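Local atomic coordinates of general secretion pathway protein L (Vibrio parahaemolyticus, PDB entry 2W7V), a protein that probably serves as an inner-membrane component of the type II secretion machinery, its periplasmic domain forming a dimer. Residues F32-D35 with E40-I43; Q55-L60 with F64-G69. All blocks are in the same frame, centred on the assembly; numbering follows the deposited sequence. Where two conformers were deposited one is given.

Contact 1. Residues F32-D35 with E40-I43; sequences FKYD and EVRI
Arg42 reaches across the hairpin to lie beside Lys33 and Asp35, on the sheet face that also carries Glu40. From CB its inner chain rises over its own strand, the side chain packing on Val83 of strand 78-86, before a bend at chi3 (-81°) swings the guanidinium toward strand 28-35, where its terminal nitrogens make the contacts. NH2 rests 3.8 Å from Lys33 CD; it and Lys33 NZ form long, weak ion pairs with a phosphate ion, probably from the crystallisation liquor. NH1 faces the acids. In the modelled conformer, one of two, it donates to Glu40 OE1 at 3.1 Å, on the anti side but 28° out of the carboxylate plane, in a bent bond, and makes a long salt bridge of 3.9 Å to Asp35 OD2. This tentative network probably eases the repulsion of the two acids.

Beneath it, four backbone bonds join the antiparallel strands, Lys33 with Arg42 and Asp35 with Glu40 each exchanging two. The opposite face is largely apolar. Val41 CG1 lies 4.1 Å from Phe32 CD2, while its CG2 meets the edge of the Tyr34 ring at CD1; helix 8-13 covers Tyr34 and Val41, and Tyr34 OH bonds to Asp7 O. Phe32 also meets Phe32 of the second subunit, and residues 32-34 pair with a strand of that chain. This is a beta hairpin whose outer strand carries the antiparallel sheet across the dimer interface.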
loop_
_atom_site.group_PDB
_atom_site.type_symbol
_atom_site.label_atom_id
_atom_site.label_comp_id
_atom_site.label_asym_id
_atom_site.label_seq_id
_atom_site.Cartn_x
_atom_site.Cartn_y
_atom_site.Cartn_z
ATOM N N PHE A 32 0.196 -5.795 -1.393
ATOM C CA PHE A 32 -0.926 -4.951 -1.685
ATOM C C PHE A 32 -0.569 -3.722 -2.457
ATOM O O PHE A 32 0.491 -3.129 -2.244
ATOM C CB PHE A 32 -1.707 -4.633 -0.429
ATOM C CG PHE A 32 -1.203 -3.491 0.336
ATOM C CD1 PHE A 32 -0.656 -3.683 1.559
ATOM C CD2 PHE A 32 -1.387 -2.213 -0.139
ATOM C CE1 PHE A 32 -0.182 -2.599 2.302
ATOM C CE2 PHE A 32 -0.958 -1.144 0.539
ATOM C CZ PHE A 32 -0.322 -1.307 1.782
ATOM N N LYS A 33 -1.485 -3.336 -3.341
ATOM C CA LYS A 33 -1.256 -2.220 -4.232
ATOM C C LYS A 33 -2.353 -1.218 -4.184
ATOM O O LYS A 33 -3.476 -1.573 -4.399
ATOM C CB LYS A 33 -1.149 -2.709 -5.672
ATOM C CG LYS A 33 -0.801 -1.578 -6.655
ATOM C CD LYS A 33 -0.093 -2.050 -7.852
ATOM C CE LYS A 33 0.577 -0.902 -8.610
ATOM N NZ LYS A 33 1.688 -1.487 -9.511
ATOM N N TYR A 34 -2.004 0.035 -3.944
ATOM C CA TYR A 34 -2.846 1.207 -4.190
ATOM C C TYR A 34 -2.613 1.789 -5.583
ATOM O O TYR A 34 -1.444 2.029 -5.991
ATOM C CB TYR A 34 -2.554 2.289 -3.155
ATOM C CG TYR A 34 -3.164 3.643 -3.422
ATOM C CD1 TYR A 34 -4.513 3.908 -3.158
ATOM C CD2 TYR A 34 -2.379 4.690 -3.906
ATOM C CE1 TYR A 34 -5.056 5.189 -3.401
ATOM C CE2 TYR A 34 -2.896 5.917 -4.149
ATOM C CZ TYR A 34 -4.224 6.179 -3.905
ATOM O OH TYR A 34 -4.662 7.459 -4.185
ATOM N N ASP A 35 -3.729 2.031 -6.280
ATOM C CA ASP A 35 -3.759 2.662 -7.602
ATOM C C ASP A 35 -4.599 3.943 -7.436
ATOM O O ASP A 35 -5.822 3.895 -7.303
ATOM C CB ASP A 35 -4.359 1.671 -8.619
ATOM C CG ASP A 35 -4.621 2.267 -9.977
ATOM O OD1 ASP A 35 -4.250 3.415 -10.282
ATOM O OD2 ASP A 35 -5.209 1.535 -10.784
ATOM N N GLU A 40 -8.316 2.341 -6.015
ATOM C CA GLU A 40 -8.493 0.999 -5.520
ATOM C C GLU A 40 -7.276 0.573 -4.787
ATOM O O GLU A 40 -6.177 1.019 -5.075
ATOM C CB GLU A 40 -8.636 -0.002 -6.648
ATOM C CG GLU A 40 -9.727 0.238 -7.597
ATOM C CD GLU A 40 -9.750 -0.818 -8.693
ATOM O OE1 GLU A 40 -8.807 -1.645 -8.765
ATOM O OE2 GLU A 40 -10.693 -0.799 -9.474
ATOM N N VAL A 41 -7.487 -0.368 -3.894
ATOM C CA VAL A 41 -6.462 -1.149 -3.302
ATOM C C VAL A 41 -6.708 -2.645 -3.608
ATOM O O VAL A 41 -7.790 -3.164 -3.406
ATOM C CB VAL A 41 -6.442 -0.892 -1.777
ATOM C CG1 VAL A 41 -5.314 -1.679 -1.087
ATOM C CG2 VAL A 41 -6.265 0.646 -1.488
ATOM N N ARG A 42 -5.684 -3.328 -4.103
ATOM C CA ARG A 42 -5.738 -4.767 -4.266
ATOM C C ARG A 42 -4.745 -5.465 -3.329
ATOM O O ARG A 42 -3.576 -5.120 -3.259
ATOM C CB ARG A 42 -5.487 -5.102 -5.718
ATOM C CG ARG A 42 -6.323 -4.226 -6.662
ATOM C CD ARG A 42 -6.045 -4.557 -8.124
ATOM N NE ARG A 42 -4.817 -3.917 -8.606
ATOM C CZ ARG A 42 -4.716 -2.630 -8.912
ATOM N NH1 ARG A 42 -5.751 -1.808 -8.774
ATOM N NH2 ARG A 42 -3.565 -2.162 -9.348
ATOM N N ILE A 43 -5.246 -6.455 -2.615
ATOM C CA ILE A 43 -4.539 -7.157 -1.578
ATOM C C ILE A 43 -4.446 -8.638 -1.880
ATOM O O ILE A 43 -5.450 -9.253 -2.104
ATOM C CB ILE A 43 -5.338 -7.027 -0.252
ATOM C CG1 ILE A 43 -5.439 -5.536 0.191
ATOM C CG2 ILE A 43 -4.658 -7.823 0.845
ATOM C CD1 ILE A 43 -6.546 -5.254 1.221
#

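Contact 2. Residues Q55-L60 with F64-G69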
loop_
_atom_site.group_PDB
_atom_site.type_symbol
_atom_site.label_atom_id
_atom_site.label_comp_id
_atom_site.label_asym_id
_atom_site.label_seq_id
_atom_site.Cartn_x
_atom_site.Cartn_y
_atom_site.Cartn_z
ATOM N N GLN A 55 -13.511 -13.695 7.574
ATOM C CA GLN A 55 -13.369 -12.713 8.639
ATOM C C GLN A 55 -12.829 -11.421 8.102
ATOM O O GLN A 55 -13.303 -10.367 8.457
ATOM C CB GLN A 55 -12.429 -13.245 9.710
ATOM C CG GLN A 55 -12.966 -14.536 10.329
ATOM C CD GLN A 55 -12.159 -15.000 11.504
ATOM O OE1 GLN A 55 -11.021 -14.524 11.732
ATOM N NE2 GLN A 55 -12.731 -15.952 12.282
ATOM N N ALA A 56 -11.853 -11.513 7.209
ATOM C CA ALA A 56 -11.268 -10.332 6.587
ATOM C C ALA A 56 -12.291 -9.616 5.689
ATOM O O ALA A 56 -12.445 -8.423 5.820
ATOM C CB ALA A 56 -10.009 -10.693 5.802
ATOM N N ARG A 57 -13.014 -10.340 4.824
ATOM C CA ARG A 57 -14.017 -9.710 3.971
ATOM C C ARG A 57 -15.028 -8.945 4.771
ATOM O O ARG A 57 -15.345 -7.835 4.414
ATOM C CB ARG A 57 -14.768 -10.696 3.105
ATOM C CG ARG A 57 -15.584 -10.007 1.958
ATOM C CD ARG A 57 -16.786 -10.822 1.530
ATOM N NE ARG A 57 -16.347 -12.189 1.586
ATOM C CZ ARG A 57 -16.874 -13.174 2.291
ATOM N NH1 ARG A 57 -18.019 -13.085 2.946
ATOM N NH2 ARG A 57 -16.225 -14.309 2.256
ATOM N N VAL A 58 -15.547 -9.549 5.839
ATOM C CA VAL A 58 -16.579 -8.940 6.648
ATOM C C VAL A 58 -16.062 -7.669 7.322
ATOM O O VAL A 58 -16.754 -6.668 7.368
ATOM C CB VAL A 58 -17.107 -9.923 7.737
ATOM C CG1 VAL A 58 -17.861 -9.156 8.820
ATOM C CG2 VAL A 58 -17.977 -11.059 7.096
ATOM N N LYS A 59 -14.853 -7.709 7.848
ATOM C CA LYS A 59 -14.256 -6.524 8.429
ATOM C C LYS A 59 -13.986 -5.402 7.412
ATOM O O LYS A 59 -14.251 -4.240 7.676
ATOM C CB LYS A 59 -12.953 -6.890 9.118
ATOM C CG LYS A 59 -13.091 -7.795 10.325
ATOM C CD LYS A 59 -11.783 -7.753 11.145
ATOM C CE LYS A 59 -11.711 -8.799 12.263
ATOM N NZ LYS A 59 -12.399 -8.342 13.479
ATOM N N LEU A 60 -13.434 -5.740 6.263
ATOM C CA LEU A 60 -13.188 -4.757 5.222
ATOM C C LEU A 60 -14.498 -4.125 4.717
ATOM O O LEU A 60 -14.552 -2.947 4.422
ATOM C CB LEU A 60 -12.421 -5.401 4.043
ATOM C CG LEU A 60 -11.020 -5.906 4.427
ATOM C CD1 LEU A 60 -10.446 -6.726 3.248
ATOM C CD2 LEU A 60 -10.097 -4.795 4.857
ATOM N N PHE A 64 -15.321 -0.358 3.392
ATOM C CA PHE A 64 -14.966 -0.415 1.976
ATOM C C PHE A 64 -15.987 -1.177 1.145
ATOM O O PHE A 64 -16.697 -2.022 1.663
ATOM C CB PHE A 64 -13.585 -1.066 1.779
ATOM C CG PHE A 64 -12.448 -0.318 2.437
ATOM C CD1 PHE A 64 -11.975 0.847 1.905
ATOM C CD2 PHE A 64 -11.880 -0.784 3.610
ATOM C CE1 PHE A 64 -10.935 1.538 2.514
ATOM C CE2 PHE A 64 -10.853 -0.117 4.215
ATOM C CZ PHE A 64 -10.377 1.047 3.672
ATOM N N ASN A 65 -16.067 -0.844 -0.146
ATOM C CA ASN A 65 -16.611 -1.733 -1.159
ATOM C C ASN A 65 -15.565 -2.862 -1.394
ATOM O O ASN A 65 -14.474 -2.608 -1.885
ATOM C CB ASN A 65 -16.911 -0.909 -2.432
ATOM C CG ASN A 65 -17.686 -1.683 -3.514
ATOM O OD1 ASN A 65 -17.697 -2.913 -3.561
ATOM N ND2 ASN A 65 -18.315 -0.936 -4.412
ATOM N N VAL A 66 -15.894 -4.096 -1.010
ATOM C CA VAL A 66 -14.968 -5.256 -1.101
ATOM C C VAL A 66 -15.473 -6.254 -2.142
ATOM O O VAL A 66 -16.665 -6.591 -2.151
ATOM C CB VAL A 66 -14.855 -6.029 0.267
ATOM C CG1 VAL A 66 -13.638 -6.977 0.290
ATOM C CG2 VAL A 66 -14.708 -5.062 1.419
ATOM N N GLU A 67 -14.565 -6.714 -3.003
ATOM C CA GLU A 67 -14.778 -7.893 -3.807
ATOM C C GLU A 67 -13.707 -8.925 -3.447
ATOM O O GLU A 67 -12.526 -8.640 -3.440
ATOM C CB GLU A 67 -14.683 -7.555 -5.280
ATOM C CG GLU A 67 -15.589 -6.400 -5.683
ATOM C CD GLU A 67 -15.418 -6.037 -7.130
ATOM O OE1 GLU A 67 -15.820 -6.876 -7.979
ATOM O OE2 GLU A 67 -14.845 -4.936 -7.416
ATOM N N GLN A 68 -14.131 -10.118 -3.099
ATOM C CA GLN A 68 -13.189 -11.182 -2.850
ATOM C C GLN A 68 -12.841 -11.838 -4.172
ATOM O O GLN A 68 -13.703 -12.006 -4.968
ATOM C CB GLN A 68 -13.798 -12.188 -1.876
ATOM C CG GLN A 68 -12.787 -13.147 -1.278
ATOM C CD GLN A 68 -13.357 -13.863 -0.118
ATOM O OE1 GLN A 68 -13.925 -13.239 0.774
ATOM N NE2 GLN A 68 -13.201 -15.171 -0.093
ATOM N N GLY A 69 -11.578 -12.155 -4.420
ATOM C CA GLY A 69 -11.211 -12.903 -5.621
ATOM C C GLY A 69 -11.398 -14.400 -5.368
ATOM O O GLY A 69 -11.825 -14.791 -4.292
#
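Both Arg57 and Gln68 set CG trans to the main-chain nitrogen (chi1 -166° in each), and Gln68 then continues extended from strand 64-73, whereas Arg57 turns at chi3 (-38°), presenting the side of its guanidinium, NE and NH2, to the amide. Both nitrogens grip the same atom: Gln68 OE1 is 2.8 Å from Arg57 NE and 2.9 Å from Arg57 NH2. The oxygen lies in the guanidinium plane, but the donors approach from one face of the amide, NE well above the carbonyl plane. The guanidinium and amide planes are 30° apart, and the side chains cross at about a right angle.

Farther along the helix the contact becomes apolar. Val66 directs CG1 at Arg57 CG, 4.0 Å away, and presses CG2 against Leu60 CB at 3.5 Å, a tight approach for two carbons. Leu60 also packs on Leu17 and Leu21 of helix 17-22, while Val66 rests on Phe82 and Leu84 of strand 78-86. Where the chain turns from helix 51-61 into the strand, Phe64 N donates to Leu60 O over 2.9 Å, and the same oxygen lies at the edge of the Phe64 ring. Phe64 itself packs against Met10 and Trp13.

Glu54 forms a salt bridge with Arg57 NH2, so this nitrogen serves an acid on its own helix as well as Gln68. With its charge met by Glu54 and two of its N-H groups spent on one amide oxygen, the guanidinium is probably fixed in rotation, a polar clamp between helix and strand that gives way to the apolar packing of Leu60 and Val66.

How the contacts relate
Contacts 1 and 2 follow one another along the chain and reach the same four-stranded sheet from its two outermost strands within the chain, with their centres 13 Å apart on opposite sides of the chain's centre. Contact 1 is the more buried and joins strand to strand through a backbone ladder; contact 2 is partly buried and sets a helix against a strand, relying mainly on side chains. Each arginine has an acid on its own element, Glu40 or Glu54; across the contact Arg42 meets Asp35 only loosely, whereas Arg57 holds a neutral amide. The second subunit adjoins residues of contact 1 but touches neither segment of contact 2.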